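Local coordinates for protein transcriptional regulator, AraC family (Pseudomonas putida, PDB 3GRA) that is probably a sequence-specific DNA-binding transcription factor, represented here by its DJ-1/PfpI-like domain, one piece of a longer AraC-family regulator, at residues A[6-11]-A[39-44]; A[13-18]-A[82-87]. All coordinates share one frame; numbering follows the deposited sequence.

Contact 1 of 2, residues A[6-11]-A[39-44]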
loop_
_atom_site.group_PDB
_atom_site.type_symbol
_atom_site.label_atom_id
_atom_site.label_comp_id
_atom_site.label_asym_id
_atom_site.label_seq_id
_atom_site.Cartn_x
_atom_site.Cartn_y
_atom_site.Cartn_z
ATOM N N TYR A 6 -15.458 -15.196 -1.377
ATOM C CA TYR A 6 -15.926 -13.893 -1.848
ATOM C C TYR A 6 -14.825 -13.328 -2.766
ATOM O O TYR A 6 -13.677 -13.182 -2.348
ATOM C CB TYR A 6 -16.174 -12.968 -0.647
ATOM C CG TYR A 6 -16.940 -11.710 -0.992
ATOM C CD1 TYR A 6 -18.311 -11.744 -1.236
ATOM C CD2 TYR A 6 -16.282 -10.489 -1.108
ATOM C CE1 TYR A 6 -19.009 -10.581 -1.591
ATOM C CE2 TYR A 6 -16.956 -9.332 -1.461
ATOM C CZ TYR A 6 -18.316 -9.375 -1.701
ATOM O OH TYR A 6 -18.956 -8.205 -2.039
ATOM N N ARG A 7 -15.174 -13.046 -4.015
ATOM C CA ARG A 7 -14.211 -12.525 -4.992
ATOM C C ARG A 7 -14.236 -11.013 -5.139
ATOM O O ARG A 7 -15.248 -10.441 -5.526
ATOM C CB ARG A 7 -14.453 -13.136 -6.381
ATOM C CG ARG A 7 -13.767 -14.475 -6.634
ATOM C CD ARG A 7 -13.444 -14.629 -8.121
ATOM N NE ARG A 7 -12.626 -13.511 -8.605
ATOM C CZ ARG A 7 -11.324 -13.369 -8.362
ATOM N NH1 ARG A 7 -10.677 -14.280 -7.646
ATOM N NH2 ARG A 7 -10.669 -12.309 -8.814
ATOM N N VAL A 8 -13.114 -10.368 -4.842
ATOM C CA VAL A 8 -13.029 -8.920 -4.974
ATOM C C VAL A 8 -11.785 -8.458 -5.737
ATOM O O VAL A 8 -10.662 -8.795 -5.383
ATOM C CB VAL A 8 -13.058 -8.235 -3.595
ATOM C CG1 VAL A 8 -11.976 -8.824 -2.713
ATOM C CG2 VAL A 8 -12.860 -6.716 -3.746
ATOM N N ASP A 9 -12.005 -7.682 -6.792
ATOM C CA ASP A 9 -10.915 -7.145 -7.607
ATOM C C ASP A 9 -10.786 -5.631 -7.415
ATOM O O ASP A 9 -11.773 -4.928 -7.203
ATOM C CB ASP A 9 -11.135 -7.456 -9.084
ATOM C CG ASP A 9 -10.640 -8.840 -9.476
ATOM O OD1 ASP A 9 -10.088 -9.554 -8.607
ATOM O OD2 ASP A 9 -10.801 -9.203 -10.663
ATOM N N PHE A 10 -9.556 -5.141 -7.523
ATOM C CA PHE A 10 -9.267 -3.734 -7.333
ATOM C C PHE A 10 -8.692 -3.089 -8.581
ATOM O O PHE A 10 -7.616 -3.469 -9.040
ATOM C CB PHE A 10 -8.254 -3.566 -6.195
ATOM C CG PHE A 10 -8.724 -4.093 -4.866
ATOM C CD1 PHE A 10 -9.341 -3.254 -3.950
ATOM C CD2 PHE A 10 -8.513 -5.431 -4.518
ATOM C CE1 PHE A 10 -9.742 -3.731 -2.697
ATOM C CE2 PHE A 10 -8.909 -5.922 -3.271
ATOM C CZ PHE A 10 -9.522 -5.070 -2.360
ATOM N N ILE A 11 -9.396 -2.109 -9.135
ATOM C CA ILE A 11 -8.883 -1.412 -10.305
ATOM C C ILE A 11 -7.947 -0.318 -9.804
ATOM O O ILE A 11 -8.382 0.636 -9.155
ATOM C CB ILE A 11 -10.018 -0.777 -11.145
ATOM C CG1 ILE A 11 -10.936 -1.872 -11.697
ATOM C CG2 ILE A 11 -9.419 -0.008 -12.323
ATOM C CD1 ILE A 11 -12.156 -1.344 -12.376
ATOM N N PHE A 39 -11.608 -15.048 0.918
ATOM C CA PHE A 39 -11.543 -14.072 -0.176
ATOM C C PHE A 39 -10.521 -14.409 -1.269
ATOM O O PHE A 39 -9.455 -14.955 -0.992
ATOM C CB PHE A 39 -11.157 -12.690 0.369
ATOM C CG PHE A 39 -12.114 -12.127 1.373
ATOM C CD1 PHE A 39 -13.319 -11.579 0.973
ATOM C CD2 PHE A 39 -11.791 -12.113 2.725
ATOM C CE1 PHE A 39 -14.187 -11.022 1.895
ATOM C CE2 PHE A 39 -12.656 -11.559 3.655
ATOM C CZ PHE A 39 -13.855 -11.010 3.241
ATOM N N GLN A 40 -10.860 -14.039 -2.500
ATOM C CA GLN A 40 -9.982 -14.187 -3.661
ATOM C C GLN A 40 -9.950 -12.778 -4.265
ATOM O O GLN A 40 -11.000 -12.187 -4.536
ATOM C CB GLN A 40 -10.557 -15.158 -4.696
ATOM C CG GLN A 40 -10.885 -16.530 -4.162
ATOM C CD GLN A 40 -11.368 -17.467 -5.254
ATOM O OE1 GLN A 40 -10.566 -18.031 -6.001
ATOM N NE2 GLN A 40 -12.686 -17.629 -5.360
ATOM N N PHE A 41 -8.757 -12.241 -4.484
ATOM C CA PHE A 41 -8.626 -10.888 -5.018
ATOM C C PHE A 41 -7.509 -10.741 -6.058
ATOM O O PHE A 41 -6.573 -11.540 -6.092
ATOM C CB PHE A 41 -8.410 -9.928 -3.845
ATOM C CG PHE A 41 -7.716 -10.566 -2.678
ATOM C CD1 PHE A 41 -6.337 -10.682 -2.650
ATOM C CD2 PHE A 41 -8.457 -11.137 -1.644
ATOM C CE1 PHE A 41 -5.691 -11.359 -1.604
ATOM C CE2 PHE A 41 -7.827 -11.818 -0.597
ATOM C CZ PHE A 41 -6.443 -11.929 -0.580
ATOM N N THR A 42 -7.622 -9.711 -6.897
ATOM C CA THR A 42 -6.642 -9.460 -7.949
ATOM C C THR A 42 -6.478 -7.978 -8.293
ATOM O O THR A 42 -7.456 -7.256 -8.477
ATOM C CB THR A 42 -7.037 -10.153 -9.262
ATOM O OG1 THR A 42 -7.488 -11.482 -8.990
ATOM C CG2 THR A 42 -5.844 -10.224 -10.197
ATOM N N PRO A 43 -5.229 -7.502 -8.357
ATOM C CA PRO A 43 -5.039 -6.096 -8.702
ATOM C C PRO A 43 -5.256 -6.018 -10.222
ATOM O O PRO A 43 -4.761 -6.872 -10.968
ATOM C CB PRO A 43 -3.593 -5.827 -8.286
ATOM C CG PRO A 43 -2.922 -7.169 -8.472
ATOM C CD PRO A 43 -3.959 -8.159 -7.999
ATOM N N LEU A 44 -6.023 -5.025 -10.661
ATOM C CA LEU A 44 -6.326 -4.857 -12.075
ATOM C C LEU A 44 -5.917 -3.485 -12.631
ATOM O O LEU A 44 -5.948 -2.478 -11.929
ATOM C CB LEU A 44 -7.830 -5.062 -12.323
ATOM C CG LEU A 44 -8.539 -6.388 -11.999
ATOM C CD1 LEU A 44 -10.017 -6.225 -12.374
ATOM C CD2 LEU A 44 -7.931 -7.558 -12.762
#
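Arg-7 reaches across to Thr-42, its NH2 donating to OG1 at 3.3 Å with the hydroxyl oxygen in the guanidinium plane. That same NH2 makes a salt bridge to OD1 of Asp-9, on its own strand, at 2.8 Å. A bend at chi3 (56°) carries NE toward Asp-9 and Thr-42, and O of Gln-40 lies over one face of the guanidinium, offset toward its rim. An alanine in place of Arg-7 would probably leave the buried carboxylate of Asp-9 without its opposite charge and OG1 of Thr-42 without this donor. Backbone hydrogen bonds from Val-8 N to Gln-40 O (2.8 Å) and from Gln-40 N to Tyr-6 O (2.9 Å) pair one end in parallel register; those from Phe-10 N to Thr-42 O and Leu-44 N to Phe-10 O pair the other. Beside Asp-9, CD1 of Leu-44 packs 3.5 Å from OD2. On the face that carries Tyr-6, Val-8, Phe-10, Phe-39 and Phe-41 the packing is mainly apolar: CB of Tyr-6 sits 3.6 Å from CD1 of Phe-39, and CB of Phe-41 meets the ring edge of Phe-10 at CE2. Helix 18-34, which links the two strands in a beta-alpha-beta unit, packs on Val-8 and Phe-41 and sets Phe-21 edge-to-face with Phe-10. Helix 161-176 packs on Tyr-6 and Phe-39, while strand 74-78 bonds to the far edge of strand 6-12.

Contact 2 of 2, residues A[13-18]-A[82-87]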
loop_
_atom_site.group_PDB
_atom_site.type_symbol
_atom_site.label_atom_id
_atom_site.label_comp_id
_atom_site.label_asym_id
_atom_site.label_seq_id
_atom_site.Cartn_x
_atom_site.Cartn_y
_atom_site.Cartn_z
ATOM N N LEU A 13 -5.860 2.805 -10.399
ATOM C CA LEU A 13 -5.714 3.923 -11.316
ATOM C C LEU A 13 -4.356 4.574 -11.067
ATOM O O LEU A 13 -3.750 4.388 -10.002
ATOM C CB LEU A 13 -6.829 4.951 -11.084
ATOM C CG LEU A 13 -8.285 4.475 -11.209
ATOM C CD1 LEU A 13 -9.227 5.656 -11.024
ATOM C CD2 LEU A 13 -8.497 3.836 -12.568
ATOM N N GLU A 14 -3.872 5.336 -12.042
ATOM C CA GLU A 14 -2.577 5.972 -11.886
ATOM C C GLU A 14 -2.580 6.865 -10.645
ATOM O O GLU A 14 -3.541 7.594 -10.400
ATOM C CB GLU A 14 -2.219 6.790 -13.125
ATOM C CG GLU A 14 -0.719 6.796 -13.419
ATOM C CD GLU A 14 -0.280 7.991 -14.246
ATOM O OE1 GLU A 14 -0.566 9.129 -13.823
ATOM O OE2 GLU A 14 0.356 7.800 -15.309
ATOM N N HIS A 15 -1.508 6.775 -9.861
ATOM C CA HIS A 15 -1.332 7.565 -8.637
ATOM C C HIS A 15 -2.309 7.179 -7.525
ATOM O O HIS A 15 -2.666 8.002 -6.684
ATOM C CB HIS A 15 -1.453 9.066 -8.950
ATOM C CG HIS A 15 -0.592 9.515 -10.092
ATOM N ND1 HIS A 15 0.709 9.094 -10.249
ATOM C CD2 HIS A 15 -0.844 10.351 -11.126
ATOM C CE1 HIS A 15 1.224 9.648 -11.332
ATOM N NE2 HIS A 15 0.302 10.417 -11.881
ATOM N N PHE A 16 -2.727 5.918 -7.527
ATOM C CA PHE A 16 -3.659 5.408 -6.527
ATOM C C PHE A 16 -3.026 5.444 -5.134
ATOM O O PHE A 16 -1.821 5.214 -4.977
ATOM C CB PHE A 16 -4.043 3.966 -6.870
ATOM C CG PHE A 16 -2.919 2.965 -6.676
ATOM C CD1 PHE A 16 -2.759 2.307 -5.457
ATOM C CD2 PHE A 16 -2.044 2.664 -7.719
ATOM C CE1 PHE A 16 -1.750 1.359 -5.281
ATOM C CE2 PHE A 16 -1.031 1.718 -7.559
ATOM C CZ PHE A 16 -0.880 1.059 -6.336
ATOM N N SER A 17 -3.837 5.750 -4.130
ATOM C CA SER A 17 -3.356 5.772 -2.755
ATOM C C SER A 17 -2.838 4.366 -2.416
ATOM O O SER A 17 -3.610 3.409 -2.341
ATOM C CB SER A 17 -4.504 6.152 -1.829
ATOM O OG SER A 17 -4.142 5.915 -0.487
HETATM N N MSE A 18 -1.535 4.222 -2.224
HETATM C CA MSE A 18 -0.993 2.892 -1.933
HETATM C C MSE A 18 -1.398 2.370 -0.559
HETATM O O MSE A 18 -1.624 1.168 -0.378
HETATM C CB MSE A 18 0.541 2.889 -2.031
HETATM C CG MSE A 18 1.167 1.554 -1.646
HETATM SE SE MSE A 18 0.985 0.270 -2.891
HETATM C CE MSE A 18 2.560 0.516 -3.702
ATOM N N ARG A 82 -3.570 12.504 -6.527
ATOM C CA ARG A 82 -3.134 12.935 -7.843
ATOM C C ARG A 82 -3.755 12.139 -8.992
ATOM O O ARG A 82 -3.442 12.380 -10.158
ATOM C CB ARG A 82 -1.601 12.884 -7.905
ATOM C CG ARG A 82 -0.927 13.802 -6.862
ATOM C CD ARG A 82 -1.115 15.282 -7.210
ATOM N NE ARG A 82 -1.021 16.183 -6.055
ATOM C CZ ARG A 82 0.011 16.254 -5.215
ATOM N NH1 ARG A 82 1.070 15.469 -5.378
ATOM N NH2 ARG A 82 -0.015 17.120 -4.209
ATOM N N THR A 83 -4.647 11.202 -8.670
ATOM C CA THR A 83 -5.290 10.394 -9.704
ATOM C C THR A 83 -6.086 11.242 -10.689
ATOM O O THR A 83 -6.998 11.978 -10.310
ATOM C CB THR A 83 -6.252 9.355 -9.114
ATOM O OG1 THR A 83 -5.527 8.406 -8.313
ATOM C CG2 THR A 83 -6.974 8.629 -10.237
ATOM N N PRO A 84 -5.744 11.148 -11.981
ATOM C CA PRO A 84 -6.475 11.934 -12.978
ATOM C C PRO A 84 -7.946 11.494 -13.066
ATOM O O PRO A 84 -8.255 10.301 -13.036
ATOM C CB PRO A 84 -5.675 11.695 -14.265
ATOM C CG PRO A 84 -5.002 10.366 -14.025
ATOM C CD PRO A 84 -4.591 10.455 -12.582
ATOM N N LEU A 85 -8.846 12.471 -13.157
ATOM C CA LEU A 85 -10.271 12.201 -13.220
ATOM C C LEU A 85 -10.728 11.996 -14.659
ATOM O O LEU A 85 -11.462 12.814 -15.216
ATOM C CB LEU A 85 -11.042 13.352 -12.581
ATOM C CG LEU A 85 -10.602 13.730 -11.168
ATOM C CD1 LEU A 85 -11.374 14.956 -10.693
ATOM C CD2 LEU A 85 -10.821 12.558 -10.223
ATOM N N LYS A 86 -10.296 10.893 -15.261
ATOM C CA LYS A 86 -10.657 10.594 -16.644
ATOM C C LYS A 86 -11.209 9.177 -16.714
ATOM O O LYS A 86 -12.223 8.875 -16.084
ATOM C CB LYS A 86 -9.416 10.690 -17.512
ATOM C CG LYS A 86 -8.336 9.822 -16.888
ATOM C CD LYS A 86 -7.020 9.809 -17.764
ATOM C CE LYS A 86 -5.676 9.179 -17.148
ATOM N NZ LYS A 86 -4.337 9.047 -17.755
ATOM N N TYR A 87 -10.556 8.319 -17.496
ATOM C CA TYR A 87 -10.985 6.940 -17.627
ATOM C C TYR A 87 -12.470 6.844 -17.959
ATOM O O TYR A 87 -13.220 6.144 -17.273
ATOM C CB TYR A 87 -10.699 6.198 -16.317
ATOM C CG TYR A 87 -9.278 6.361 -15.820
ATOM C CD1 TYR A 87 -8.202 5.838 -16.536
ATOM C CD2 TYR A 87 -9.012 7.018 -14.622
ATOM C CE1 TYR A 87 -6.893 5.962 -16.069
ATOM C CE2 TYR A 87 -7.716 7.146 -14.144
ATOM C CZ TYR A 87 -6.657 6.614 -14.871
ATOM O OH TYR A 87 -5.365 6.723 -14.386
HETATM O O HOH W 1 -1.766 10.645 -5.644
#
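Leu-13 lies against Tyr-87 in the close-packed part of this loop-to-loop contact. Its CD2 sits over one face of the phenol ring, 3.9 Å from the ring centroid and 17° off the normal, a CH-pi contact, while CG of Lys-86 covers the centre of the opposite face. The two side chains run alongside each other, pointing opposite ways, and the tyrosine OH accepts a hydrogen bond from Glu-14 N at 3.1 Å, which fixes the far end of the ring. CG2 of Thr-83 packs on CB of Leu-13 at 3.8 Å. With chi1 of Thr-83 at -64°, OG1 stands beside its own backbone N and donates to Glu-14 O at 3.0 Å, the donor tilted from the carbonyl plane. Both hydrogen bonds thus grip the backbone of Glu-14, inside the type II turn from Leu-13 to Phe-16.

Toward solvent the fit is looser. The ring of His-15 presents its edge to Arg-82, CD2 lying 3.4 Å from the carbonyl O, and Pro-84 CD is no nearer to that CD2 than 4.0 Å. A water bridges the backbones, donating to His-15 O and accepting from Arg-82 N at 2.7 Å, and the side chain of Arg-82, exposed, turns its guanidinium from the histidine toward solvent.

The side chain of Tyr-87 is about 8 Å from that of Asp-91, which binds magnesium in a structure of this protein, though no ion is bound to it in this chain. The two loops follow strands 6-12 and 74-78, at the C-terminal ends of adjacent parallel strands in a DJ-1/PfpI-type alpha/beta fold.

Strand 6-12 supplies the first half of contact 1, and the loop that follows it supplies the first half of contact 2; the centres are about 18 Å apart. Contact 1 belongs to the body of the sheet: four backbone hydrogen bonds, two toward each end, join two adjacent strands, with aromatic packing on one face and a charged cluster on the other. Contact 2 joins two irregular loops nearer the surface, so side-chain hydroxyls and a water take over the bonding to the backbone. Its partner loop comes after strand 74-78, on the other side of strand 6-12 from strand 39-45. Both contacts lie within the DJ-1/PfpI region.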